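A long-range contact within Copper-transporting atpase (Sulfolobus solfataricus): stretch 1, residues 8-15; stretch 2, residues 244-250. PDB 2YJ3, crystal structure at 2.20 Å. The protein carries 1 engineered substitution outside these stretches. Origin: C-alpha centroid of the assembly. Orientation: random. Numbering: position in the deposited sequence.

Stretch 1 (8-15) KMLHKGMI
Stretch 2 244-250: GTLLGLI

The end of one helix and the turn after it (8-15) pack on a second helix (244-250) through van der Waals contacts, largely between apolar side chains, with no hydrogen bond between the modelled atoms and 206 Å² buried in all. Lys8, modelled to CB, Leu10 and His11 lie out of reach. The CA-to-CB bond of Met9 points sideways to the second stretch, but its m, m, m rotamer brings CE to 3.8 Å from Leu249 CD1. Lys12 (phi/psi -92/20; m, t; CE and NZ not modelled) is the first residue to leave helical geometry; its CB points toward Thr245 (m), Lys12 CA lies 7.5 Å from Thr245 CA, and Lys12 O is 3.9 Å from Thr245 CG2. Gly13 turns the chain at 63/31, a positive phi that favours glycine; its N donates a hydrogen bond to Leu10 O (2.7 Å). Met14 N (-121/133) hydrogen-bonds Met9 O (2.8 Å). Buried, with its CA-to-CB bond directed toward the second helix, Met14 (chi -68°, 165°, -149°) centres the contact: its slender, flexible chain places CE 3.4 Å from both Thr245 O and Leu246 CA, and 4.0 Å from CB of Leu246 (t, p). Met14 SD meets Leu249 CD1 at 3.9 Å; Leu249 (t, t), one turn beyond Thr245, thus touches both methionines. Ile15 is in strand, out of reach.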

ATOM      1  N   LYS A   8      27.757   0.868  -3.017  1.00 43.25           N
ATOM      2  CA  LYS A   8      27.236   1.669  -4.117  1.00 45.58           C
ATOM      3  C   LYS A   8      25.701   1.684  -4.111  1.00 44.83           C
ATOM      4  O   LYS A   8      25.080   2.728  -4.300  1.00 39.72           O
ATOM      5  CB  LYS A   8      27.763   1.148  -5.458  1.00 42.47           C
ATOM      6  N   MET A   9      25.090   0.525  -3.880  1.00 41.31           N
ATOM      7  CA  MET A   9      23.627   0.438  -3.853  1.00 35.71           C
ATOM      8  C   MET A   9      23.002   1.168  -2.678  1.00 31.09           C
ATOM      9  O   MET A   9      21.952   1.797  -2.822  1.00 41.56           O
ATOM     10  CB  MET A   9      23.166  -1.012  -3.894  1.00 40.58           C
ATOM     11  CG  MET A   9      23.511  -1.711  -5.205  1.00 51.22           C
ATOM     12  SD  MET A   9      22.910  -0.829  -6.672  1.00 66.95           S
ATOM     13  CE  MET A   9      21.156  -0.756  -6.340  1.00 87.99           C
ATOM     14  N   LEU A  10      23.635   1.098  -1.514  1.00 27.84           N
ATOM     15  CA  LEU A  10      23.156   1.862  -0.369  1.00 28.50           C
ATOM     16  C   LEU A  10      23.105   3.352  -0.682  1.00 34.93           C
ATOM     17  O   LEU A  10      22.153   4.037  -0.309  1.00 30.44           O
ATOM     18  CB  LEU A  10      24.049   1.642   0.853  1.00 30.52           C
ATOM     19  CG  LEU A  10      23.777   0.417   1.718  1.00 40.73           C
ATOM     20  CD1 LEU A  10      24.745   0.436   2.906  1.00 44.99           C
ATOM     21  CD2 LEU A  10      22.321   0.390   2.199  1.00 34.33           C
ATOM     22  N   HIS A  11      24.156   3.848  -1.334  1.00 34.54           N
ATOM     23  CA  HIS A  11      24.253   5.258  -1.714  1.00 45.32           C
ATOM     24  C   HIS A  11      23.020   5.685  -2.516  1.00 39.68           C
ATOM     25  O   HIS A  11      22.551   6.809  -2.399  1.00 40.79           O
ATOM     26  CB  HIS A  11      25.522   5.480  -2.553  1.00 55.68           C
ATOM     27  CG  HIS A  11      26.240   6.759  -2.251  1.00 67.66           C
ATOM     28  ND1 HIS A  11      27.380   7.151  -2.925  1.00 73.12           N
ATOM     29  CD2 HIS A  11      25.986   7.734  -1.346  1.00 67.99           C
ATOM     30  CE1 HIS A  11      27.796   8.311  -2.447  1.00 72.50           C
ATOM     31  NE2 HIS A  11      26.968   8.685  -1.487  1.00 70.65           N
ATOM     32  N   LYS A  12      22.512   4.768  -3.330  1.00 36.35           N
ATOM     33  CA  LYS A  12      21.300   4.975  -4.107  1.00 38.75           C
ATOM     34  C   LYS A  12      20.044   4.488  -3.364  1.00 41.85           C
ATOM     35  O   LYS A  12      19.005   4.229  -3.972  1.00 46.75           O
ATOM     36  CB  LYS A  12      21.428   4.246  -5.444  1.00 39.48           C
ATOM     37  CG  LYS A  12      22.596   4.724  -6.293  1.00 44.80           C
ATOM     38  CD  LYS A  12      22.749   3.869  -7.547  1.00 50.33           C
ATOM     39  N   GLY A  13      20.147   4.346  -2.051  1.00 33.43           N
ATOM     40  CA  GLY A  13      19.006   3.979  -1.241  1.00 30.27           C
ATOM     41  C   GLY A  13      18.419   2.608  -1.546  1.00 38.31           C
ATOM     42  O   GLY A  13      17.219   2.402  -1.400  1.00 42.24           O
ATOM     43  N   MET A  14      19.261   1.675  -1.971  1.00 31.57           N
ATOM     44  CA  MET A  14      18.861   0.275  -2.084  1.00 38.28           C
ATOM     45  C   MET A  14      19.755  -0.619  -1.225  1.00 41.77           C
ATOM     46  O   MET A  14      20.986  -0.486  -1.224  1.00 39.04           O
ATOM     47  CB  MET A  14      18.890  -0.190  -3.539  1.00 34.85           C
ATOM     48  CG  MET A  14      17.821   0.471  -4.405  1.00 41.52           C
ATOM     49  SD  MET A  14      18.090   0.283  -6.178  1.00 52.68           S
ATOM     50  CE  MET A  14      17.371   1.810  -6.783  1.00 81.06           C
ATOM     51  N   ILE A  15      19.117  -1.509  -0.474  1.00 43.53           N
ATOM     52  CA  ILE A  15      19.803  -2.544   0.306  1.00 43.52           C
ATOM     53  C   ILE A  15      19.672  -3.869  -0.408  1.00 39.77           C
ATOM     54  O   ILE A  15      18.568  -4.395  -0.533  1.00 39.34           O
ATOM     55  CB  ILE A  15      19.146  -2.729   1.680  1.00 40.48           C
ATOM     56  CG1 ILE A  15      19.065  -1.400   2.413  1.00 33.46           C
ATOM     57  CG2 ILE A  15      19.896  -3.769   2.501  1.00 42.26           C
ATOM     58  CD1 ILE A  15      18.490  -1.515   3.803  1.00 41.11           C
ATOM     59  N   GLY A 244      11.401   5.633  -8.395  1.00 40.72           N
ATOM     60  CA  GLY A 244      11.931   6.201  -9.625  1.00 47.80           C
ATOM     61  C   GLY A 244      13.353   5.722  -9.846  1.00 49.87           C
ATOM     62  O   GLY A 244      13.705   5.220 -10.914  1.00 52.15           O
ATOM     63  N   THR A 245      14.165   5.862  -8.809  1.00 45.46           N
ATOM     64  CA  THR A 245      15.550   5.429  -8.847  1.00 48.35           C
ATOM     65  C   THR A 245      15.672   3.921  -9.068  1.00 51.18           C
ATOM     66  O   THR A 245      16.655   3.437  -9.632  1.00 55.49           O
ATOM     67  CB  THR A 245      16.270   5.854  -7.559  1.00 50.87           C
ATOM     68  OG1 THR A 245      16.336   7.287  -7.511  1.00 51.78           O
ATOM     69  CG2 THR A 245      17.685   5.281  -7.506  1.00 51.89           C
ATOM     70  N   LEU A 246      14.674   3.169  -8.626  1.00 44.44           N
ATOM     71  CA  LEU A 246      14.689   1.734  -8.877  1.00 42.69           C
ATOM     72  C   LEU A 246      14.382   1.479 -10.340  1.00 43.56           C
ATOM     73  O   LEU A 246      15.018   0.644 -10.989  1.00 43.63           O
ATOM     74  CB  LEU A 246      13.669   1.014  -8.000  1.00 41.43           C
ATOM     75  CG  LEU A 246      13.496  -0.457  -8.355  1.00 44.51           C
ATOM     76  CD1 LEU A 246      14.801  -1.194  -8.104  1.00 47.94           C
ATOM     77  CD2 LEU A 246      12.381  -1.055  -7.521  1.00 48.18           C
ATOM     78  N   LEU A 247      13.397   2.207 -10.854  1.00 46.33           N
ATOM     79  CA  LEU A 247      12.956   2.040 -12.229  1.00 49.20           C
ATOM     80  C   LEU A 247      14.013   2.619 -13.151  1.00 55.52           C
ATOM     81  O   LEU A 247      14.175   2.182 -14.293  1.00 58.42           O
ATOM     82  CB  LEU A 247      11.603   2.726 -12.446  1.00 51.36           C
ATOM     83  CG  LEU A 247      10.340   1.952 -12.055  1.00 55.45           C
ATOM     84  CD1 LEU A 247      10.566   1.123 -10.800  1.00 55.83           C
ATOM     85  CD2 LEU A 247       9.138   2.883 -11.890  1.00 54.15           C
ATOM     86  N   GLY A 248      14.738   3.608 -12.643  1.00 59.09           N
ATOM     87  CA  GLY A 248      15.871   4.154 -13.361  1.00 60.73           C
ATOM     88  C   GLY A 248      16.858   3.036 -13.604  1.00 62.80           C
ATOM     89  O   GLY A 248      17.191   2.728 -14.745  1.00 65.92           O
ATOM     90  N   LEU A 249      17.310   2.417 -12.518  1.00 64.01           N
ATOM     91  CA  LEU A 249      18.217   1.281 -12.597  1.00 65.33           C
ATOM     92  C   LEU A 249      17.707   0.265 -13.619  1.00 71.48           C
ATOM     93  O   LEU A 249      18.390  -0.035 -14.600  1.00 76.10           O
ATOM     94  CB  LEU A 249      18.362   0.617 -11.220  1.00 63.90           C
ATOM     95  CG  LEU A 249      19.452  -0.449 -11.021  1.00 65.76           C
ATOM     96  CD1 LEU A 249      19.334  -1.078  -9.645  1.00 61.28           C
ATOM     97  CD2 LEU A 249      19.421  -1.544 -12.093  1.00 69.58           C
ATOM     98  N   ILE A 250      16.513  -0.267 -13.383  1.00 68.12           N
ATOM     99  CA  ILE A 250      15.959  -1.278 -14.278  1.00 73.21           C
ATOM    100  C   ILE A 250      16.022  -0.807 -15.731  1.00 74.18           C
ATOM    101  O   ILE A 250      16.497  -1.535 -16.600  1.00 74.81           O
ATOM    102  CB  ILE A 250      14.501  -1.660 -13.903  1.00 54.75           C
TER